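Local coordinates for protein phosphoribosylaminoimidazole-succinocarboxamide synthase (Pyrococcus horikoshii, PDB 4O7L) that catalyses the ATP-dependent joining of L-aspartate to 5-amino-1-(5-phosphoribosyl)imidazole-4-carboxylate, giving SAICAR in de novo purine biosynthesis, at residues 87-92 with 175-180; 81-86 with 187-192. All coordinates share one frame; numbering follows the deposited sequence. Where two conformers were deposited one is given.

Overall arrangement
The two contacts illustrate how one side of a nucleotide pocket is built from neighbouring strands and the connection that leads into them. Strand 84-93 contributes to both, and strands 169-180 and 186-188, which follow each other in the chain, supply the partners; the centres of the two contacts lie about 8 Å apart. Interaction 1 presents Glu177 to the ribose of ADP, with a magnesium ion about 4 Å from its side chain, whereas interaction 2 grips the adenine. They are stitched together by a probable hydrogen bond between Glu177 O and Ala189 N (2.8 Å) and by a salt bridge from Lys175 NZ to Asp190 OD1 (2.8 Å).

Interaction 1. Residues 87-92 with 175-180; sequences PLEVVV and KLEFGK. With ADP (adenosine-5'-diphosphate), chain B.
Val90 O takes two donors from the facing strand: Leu176 N at 2.7 Å and, through a weaker C-H...O contact, Lys175 CA at 3.4 Å. A nearly straight return bond from Val90 N to Leu176 O (176°) completes an antiparallel hydrogen-bonded pair. Two residues along each strand the ladder opens, and a water bridges Leu88 O (2.7 Å) and Phe178 N (2.8 Å), standing in for a direct rung. With CG1 anti to the backbone N (chi1 -177°), Val90 keeps CG2 pointing at the Phe178 ring edge, 3.9 Å from CE2. On the other face, the methylenes of Lys175 slant across Glu89, CD against CG, before NZ turns to Asp190. Glu177 runs alongside Glu89; its OE1 accepts a hydrogen bond from ADP O2' (2.5 Å). Lys122, salt-bridged to Glu177 OE2 and in a long, weak ion pair with Glu89 OE1, probably offsets the closeness of the two carboxylates (Glu89 OE1 to Glu177 OE2, 4.1 Å). With an alanine at Glu177, the ribose hydroxyl is likely to lose this acceptor and Lys122 its salt bridge. Helix 143-165 backs the Val90 face, and strand 111-121 flanks residues 87-92 on their other edge.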
loop_
_atom_site.group_PDB
_atom_site.type_symbol
_atom_site.label_atom_id
_atom_site.label_comp_id
_atom_site.label_asym_id
_atom_site.label_seq_id
_atom_site.Cartn_x
_atom_site.Cartn_y
_atom_site.Cartn_z
ATOM N N PRO A 87 11.466 -10.593 -3.062
ATOM C CA PRO A 87 11.933 -9.227 -2.750
ATOM C C PRO A 87 10.919 -8.469 -1.869
ATOM O O PRO A 87 10.476 -7.383 -2.232
ATOM C CB PRO A 87 12.085 -8.582 -4.140
ATOM C CG PRO A 87 11.119 -9.303 -5.009
ATOM C CD PRO A 87 10.975 -10.713 -4.450
ATOM N N LEU A 88 10.572 -9.045 -0.719
ATOM C CA LEU A 88 9.567 -8.460 0.176
ATOM C C LEU A 88 10.056 -8.285 1.606
ATOM O O LEU A 88 10.907 -9.036 2.089
ATOM C CB LEU A 88 8.294 -9.312 0.205
ATOM C CG LEU A 88 7.528 -9.578 -1.104
ATOM C CD1 LEU A 88 6.458 -10.647 -0.871
ATOM C CD2 LEU A 88 6.923 -8.299 -1.657
ATOM N N GLU A 89 9.515 -7.268 2.272
ATOM C CA GLU A 89 9.512 -7.237 3.727
ATOM C C GLU A 89 8.054 -7.333 4.126
ATOM O O GLU A 89 7.230 -6.564 3.646
ATOM C CB GLU A 89 10.182 -5.967 4.246
ATOM C CG GLU A 89 11.706 -6.022 4.085
ATOM C CD GLU A 89 12.372 -4.658 4.161
ATOM O OE1 GLU A 89 13.613 -4.580 4.004
ATOM O OE2 GLU A 89 11.660 -3.652 4.364
ATOM N N VAL A 90 7.736 -8.323 4.955
ATOM C CA VAL A 90 6.362 -8.607 5.350
ATOM C C VAL A 90 6.214 -8.171 6.799
ATOM O O VAL A 90 6.830 -8.761 7.697
ATOM C CB VAL A 90 6.023 -10.099 5.213
ATOM C CG1 VAL A 90 4.552 -10.347 5.553
ATOM C CG2 VAL A 90 6.315 -10.577 3.797
ATOM N N VAL A 91 5.429 -7.116 7.009
ATOM C CA VAL A 91 5.291 -6.499 8.325
ATOM C C VAL A 91 3.918 -6.858 8.934
ATOM O O VAL A 91 2.884 -6.677 8.293
ATOM C CB VAL A 91 5.514 -4.962 8.264
ATOM C CG1 VAL A 91 5.269 -4.327 9.634
ATOM C CG2 VAL A 91 6.937 -4.643 7.796
ATOM N N VAL A 92 3.935 -7.423 10.141
ATOM C CA VAL A 92 2.712 -7.769 10.869
ATOM C C VAL A 92 2.620 -6.799 12.050
ATOM O O VAL A 92 3.619 -6.552 12.712
ATOM C CB VAL A 92 2.752 -9.232 11.380
ATOM C CG1 VAL A 92 1.421 -9.627 11.993
ATOM C CG2 VAL A 92 3.098 -10.185 10.248
ATOM N N LYS A 175 8.927 -7.569 11.335
ATOM C CA LYS A 175 9.198 -7.643 9.903
ATOM C C LYS A 175 9.736 -9.047 9.623
ATOM O O LYS A 175 10.640 -9.532 10.324
ATOM C CB LYS A 175 10.234 -6.568 9.534
ATOM C CG LYS A 175 10.686 -6.485 8.060
ATOM C CD LYS A 175 11.632 -7.615 7.617
ATOM C CE LYS A 175 13.078 -7.474 8.132
ATOM N NZ LYS A 175 13.605 -8.796 8.624
ATOM N N LEU A 176 9.177 -9.711 8.619
ATOM C CA LEU A 176 9.710 -10.998 8.175
ATOM C C LEU A 176 10.161 -10.946 6.731
ATOM O O LEU A 176 9.748 -10.060 5.970
ATOM C CB LEU A 176 8.656 -12.097 8.310
ATOM C CG LEU A 176 8.081 -12.393 9.695
ATOM C CD1 LEU A 176 6.892 -13.317 9.513
ATOM C CD2 LEU A 176 9.097 -13.005 10.654
ATOM N N GLU A 177 11.005 -11.909 6.355
ATOM C CA GLU A 177 11.383 -12.106 4.964
ATOM C C GLU A 177 11.265 -13.583 4.634
ATOM O O GLU A 177 11.401 -14.440 5.515
ATOM C CB GLU A 177 12.810 -11.618 4.711
ATOM C CG GLU A 177 12.978 -10.104 4.832
ATOM C CD GLU A 177 14.347 -9.620 4.375
ATOM O OE1 GLU A 177 15.088 -10.362 3.689
ATOM O OE2 GLU A 177 14.684 -8.478 4.686
ATOM N N PHE A 178 11.005 -13.872 3.364
ATOM C CA PHE A 178 10.758 -15.234 2.902
ATOM C C PHE A 178 11.516 -15.528 1.629
ATOM O O PHE A 178 11.838 -14.616 0.867
ATOM C CB PHE A 178 9.267 -15.415 2.590
ATOM C CG PHE A 178 8.391 -15.350 3.795
ATOM C CD1 PHE A 178 8.047 -16.513 4.480
ATOM C CD2 PHE A 178 7.924 -14.116 4.268
ATOM C CE1 PHE A 178 7.220 -16.461 5.603
ATOM C CE2 PHE A 178 7.113 -14.059 5.398
ATOM C CZ PHE A 178 6.760 -15.231 6.060
ATOM N N GLY A 179 11.730 -16.816 1.377
ATOM C CA GLY A 179 12.272 -17.276 0.121
ATOM C C GLY A 179 11.737 -18.654 -0.220
ATOM O O GLY A 179 11.089 -19.298 0.607
ATOM N N LYS A 180 12.035 -19.115 -1.432
ATOM C CA LYS A 180 11.615 -20.439 -1.871
ATOM C C LYS A 180 12.771 -21.410 -1.827
ATOM O O LYS A 180 13.884 -21.045 -2.183
ATOM C CB LYS A 180 11.052 -20.389 -3.283
ATOM C CG LYS A 180 9.569 -20.124 -3.318
ATOM C CD LYS A 180 9.186 -19.464 -4.631
ATOM C CE LYS A 180 8.849 -20.488 -5.684
ATOM N NZ LYS A 180 7.883 -19.883 -6.653
HETATM P PB ADP B . 20.688 -5.753 4.021
HETATM O O1B ADP B . 19.552 -5.636 3.036
HETATM O O2B ADP B . 20.728 -4.683 5.085
HETATM O O3B ADP B . 22.012 -6.062 3.380
HETATM P PA ADP B . 21.212 -7.740 6.047
HETATM O O1A ADP B . 22.374 -6.871 6.454
HETATM O O2A ADP B . 20.213 -8.080 7.126
HETATM O O3A ADP B . 20.346 -7.116 4.827
HETATM O "O5'" ADP B . 21.845 -9.087 5.408
HETATM C "C5'" ADP B . 21.074 -10.271 5.152
HETATM C "C4'" ADP B . 20.773 -10.457 3.659
HETATM O "O4'" ADP B . 20.556 -11.844 3.332
HETATM C "C3'" ADP B . 19.493 -9.758 3.237
HETATM O "O3'" ADP B . 19.696 -9.331 1.882
HETATM C "C2'" ADP B . 18.437 -10.862 3.310
HETATM O "O2'" ADP B . 17.300 -10.623 2.485
HETATM C "C1'" ADP B . 19.222 -12.067 2.832
HETATM N N9 ADP B . 18.791 -13.382 3.370
HETATM C C8 ADP B . 18.297 -13.654 4.597
HETATM N N7 ADP B . 18.050 -14.983 4.732
HETATM C C5 ADP B . 18.416 -15.586 3.577
HETATM C C6 ADP B . 18.439 -16.971 3.019
HETATM N N6 ADP B . 18.026 -18.027 3.745
HETATM N N1 ADP B . 18.888 -17.145 1.749
HETATM C C2 ADP B . 19.324 -16.125 0.986
HETATM N N3 ADP B . 19.341 -14.855 1.427
HETATM C C4 ADP B . 18.910 -14.524 2.683
HETATM O O HOH W 1 10.979 -11.706 1.555
#

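Interaction 2. Residues 81-86 with 187-192; sequences EKLDMY and VLADEI. With ADP (adenosine-5'-diphosphate), chain B.
Carboxylate oxygen OE1 of Glu81 lies 4.1 Å from Val187 CG1, the two side chains crossing at about a right angle. Residues 81-86 connect strand 77-81 of the N-terminal antiparallel sheet to strand 84-93 of the second sheet, and their backbone meets the adenine much as the interlobe hinge does in kinase-like and ATP-grasp-like enzymes. Glu81 O accepts a hydrogen bond from the exocyclic N6 of ADP at 2.8 Å. Two residues on, Leu83 N donates a longer bond to N1 of ADP (3.3 Å), and the paired donor and acceptor read the Watson-Crick edge of the base. The Leu83 side chain folds toward Val187, whose CB rests between its two branches, 3.9 Å from CD1 and equally near CD2; CD1 also touches the methyl of Ala189. Met85 packs on one face of the purine. Its chain is bent at both inner torsions (chi2 -65°, chi3 -62°), a curl that lays SD against that face, 3.6 Å from C5 of ADP, and swings CE back to Ala189 CB (3.7 Å). Leu83, Met85 and Ala189 thus build a continuous apolar floor on a single side of the adenine, joining residues 81-86 to Val187 and Ala189. Beyond that floor, the chain turns at Asp190, itself salt-bridged to Lys13, and Asp190 N donates to N7 of ADP at 3.0 Å.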
loop_
_atom_site.group_PDB
_atom_site.type_symbol
_atom_site.label_atom_id
_atom_site.label_comp_id
_atom_site.label_asym_id
_atom_site.label_seq_id
_atom_site.Cartn_x
_atom_site.Cartn_y
_atom_site.Cartn_z
ATOM N N GLU A 81 19.662 -22.461 5.454
ATOM C CA GLU A 81 19.374 -22.875 4.099
ATOM C C GLU A 81 19.380 -21.699 3.125
ATOM O O GLU A 81 18.768 -20.655 3.388
ATOM C CB GLU A 81 18.008 -23.537 4.078
ATOM C CG GLU A 81 17.674 -24.221 2.776
ATOM C CD GLU A 81 16.277 -24.793 2.795
ATOM O OE1 GLU A 81 15.476 -24.424 3.683
ATOM O OE2 GLU A 81 15.986 -25.605 1.910
ATOM N N LYS A 82 20.061 -21.878 1.996
ATOM C CA LYS A 82 20.066 -20.891 0.923
ATOM C C LYS A 82 18.737 -20.923 0.174
ATOM O O LYS A 82 18.220 -21.986 -0.148
ATOM C CB LYS A 82 21.235 -21.132 -0.033
ATOM C CG LYS A 82 21.500 -19.987 -0.996
ATOM C CD LYS A 82 22.446 -20.423 -2.114
ATOM C CE LYS A 82 22.590 -19.325 -3.153
ATOM N NZ LYS A 82 23.315 -19.815 -4.357
ATOM N N LEU A 83 18.162 -19.748 -0.058
ATOM C CA LEU A 83 16.857 -19.674 -0.675
ATOM C C LEU A 83 16.861 -18.660 -1.779
ATOM O O LEU A 83 17.670 -17.732 -1.797
ATOM C CB LEU A 83 15.794 -19.262 0.350
ATOM C CG LEU A 83 15.592 -20.089 1.622
ATOM C CD1 LEU A 83 14.751 -19.305 2.625
ATOM C CD2 LEU A 83 14.950 -21.420 1.304
ATOM N N ASP A 84 15.938 -18.870 -2.702
ATOM C CA ASP A 84 15.592 -17.884 -3.716
ATOM C C ASP A 84 14.647 -16.906 -3.025
ATOM O O ASP A 84 13.460 -17.191 -2.858
ATOM C CB ASP A 84 14.856 -18.558 -4.880
ATOM C CG ASP A 84 15.792 -19.086 -5.954
ATOM O OD1 ASP A 84 15.273 -19.601 -6.964
ATOM O OD2 ASP A 84 17.027 -18.981 -5.808
ATOM N N MET A 85 15.189 -15.764 -2.600
ATOM C CA MET A 85 14.444 -14.799 -1.770
ATOM C C MET A 85 13.351 -14.054 -2.512
ATOM O O MET A 85 13.507 -13.705 -3.671
ATOM C CB MET A 85 15.394 -13.810 -1.098
ATOM C CG MET A 85 16.390 -14.447 -0.123
ATOM S SD MET A 85 15.665 -15.208 1.353
ATOM C CE MET A 85 14.909 -13.741 2.085
ATOM N N TYR A 86 12.225 -13.822 -1.844
ATOM C CA TYR A 86 11.195 -12.934 -2.392
ATOM C C TYR A 86 11.679 -11.530 -2.119
ATOM O O TYR A 86 12.222 -11.284 -1.045
ATOM C CB TYR A 86 9.863 -13.140 -1.680
ATOM C CG TYR A 86 9.140 -14.389 -2.104
ATOM C CD1 TYR A 86 8.501 -14.438 -3.343
ATOM C CD2 TYR A 86 9.115 -15.519 -1.292
ATOM C CE1 TYR A 86 7.843 -15.566 -3.756
ATOM C CE2 TYR A 86 8.442 -16.665 -1.694
ATOM C CZ TYR A 86 7.798 -16.675 -2.927
ATOM O OH TYR A 86 7.118 -17.774 -3.386
ATOM N N VAL A 187 9.620 -20.517 2.646
ATOM C CA VAL A 187 10.416 -20.698 3.856
ATOM C C VAL A 187 10.747 -19.343 4.515
ATOM O O VAL A 187 11.126 -18.392 3.847
ATOM C CB VAL A 187 11.702 -21.501 3.526
ATOM C CG1 VAL A 187 12.547 -21.719 4.771
ATOM C CG2 VAL A 187 11.339 -22.851 2.912
ATOM N N LEU A 188 10.564 -19.271 5.828
ATOM C CA LEU A 188 10.817 -18.064 6.594
ATOM C C LEU A 188 12.319 -17.859 6.699
ATOM O O LEU A 188 13.050 -18.796 6.986
ATOM C CB LEU A 188 10.202 -18.190 7.987
ATOM C CG LEU A 188 10.397 -17.028 8.954
ATOM C CD1 LEU A 188 9.705 -15.805 8.401
ATOM C CD2 LEU A 188 9.802 -17.387 10.305
ATOM N N ALA A 189 12.781 -16.641 6.435
ATOM C CA ALA A 189 14.222 -16.400 6.316
ATOM C C ALA A 189 14.728 -15.259 7.200
ATOM O O ALA A 189 14.117 -14.942 8.234
ATOM C CB ALA A 189 14.602 -16.183 4.853
ATOM N N ASP A 190 15.862 -14.676 6.806
ATOM C CA ASP A 190 16.461 -13.537 7.501
ATOM C C ASP A 190 16.544 -13.765 9.026
ATOM O O ASP A 190 16.932 -14.853 9.470
ATOM C CB ASP A 190 15.689 -12.251 7.147
ATOM C CG ASP A 190 16.465 -11.001 7.493
ATOM O OD1 ASP A 190 15.968 -10.212 8.305
ATOM O OD2 ASP A 190 17.578 -10.810 6.962
ATOM N N GLU A 191 16.157 -12.765 9.824
ATOM C CA GLU A 191 16.315 -12.854 11.277
ATOM C C GLU A 191 15.010 -12.513 11.986
ATOM O O GLU A 191 14.083 -11.965 11.360
ATOM C CB GLU A 191 17.434 -11.901 11.759
ATOM C CG GLU A 191 17.032 -10.422 11.776
ATOM C CD GLU A 191 18.160 -9.481 12.157
ATOM O OE1 GLU A 191 18.459 -9.322 13.360
ATOM O OE2 GLU A 191 18.740 -8.871 11.243
ATOM N N ILE A 192 14.958 -12.824 13.289
ATOM C CA ILE A 192 13.903 -12.345 14.184
ATOM C C ILE A 192 14.589 -11.917 15.484
ATOM O O ILE A 192 15.055 -12.760 16.254
ATOM C CB ILE A 192 12.817 -13.422 14.496
ATOM C CG1 ILE A 192 12.210 -14.006 13.214
ATOM C CG2 ILE A 192 11.710 -12.831 15.349
ATOM C CD1 ILE A 192 11.357 -15.230 13.438
HETATM P PB ADP B . 20.688 -5.753 4.021
HETATM O O1B ADP B . 19.552 -5.636 3.036
HETATM O O2B ADP B . 20.728 -4.683 5.085
HETATM O O3B ADP B . 22.012 -6.062 3.380
HETATM P PA ADP B . 21.212 -7.740 6.047
HETATM O O1A ADP B . 22.374 -6.871 6.454
HETATM O O2A ADP B . 20.213 -8.080 7.126
HETATM O O3A ADP B . 20.346 -7.116 4.827
HETATM O "O5'" ADP B . 21.845 -9.087 5.408
HETATM C "C5'" ADP B . 21.074 -10.271 5.152
HETATM C "C4'" ADP B . 20.773 -10.457 3.659
HETATM O "O4'" ADP B . 20.556 -11.844 3.332
HETATM C "C3'" ADP B . 19.493 -9.758 3.237
HETATM O "O3'" ADP B . 19.696 -9.331 1.882
HETATM C "C2'" ADP B . 18.437 -10.862 3.310
HETATM O "O2'" ADP B . 17.300 -10.623 2.485
HETATM C "C1'" ADP B . 19.222 -12.067 2.832
HETATM N N9 ADP B . 18.791 -13.382 3.370
HETATM C C8 ADP B . 18.297 -13.654 4.597
HETATM N N7 ADP B . 18.050 -14.983 4.732
HETATM C C5 ADP B . 18.416 -15.586 3.577
HETATM C C6 ADP B . 18.439 -16.971 3.019
HETATM N N6 ADP B . 18.026 -18.027 3.745
HETATM N N1 ADP B . 18.888 -17.145 1.749
HETATM C C2 ADP B . 19.324 -16.125 0.986
HETATM N N3 ADP B . 19.341 -14.855 1.427
HETATM C C4 ADP B . 18.910 -14.524 2.683
#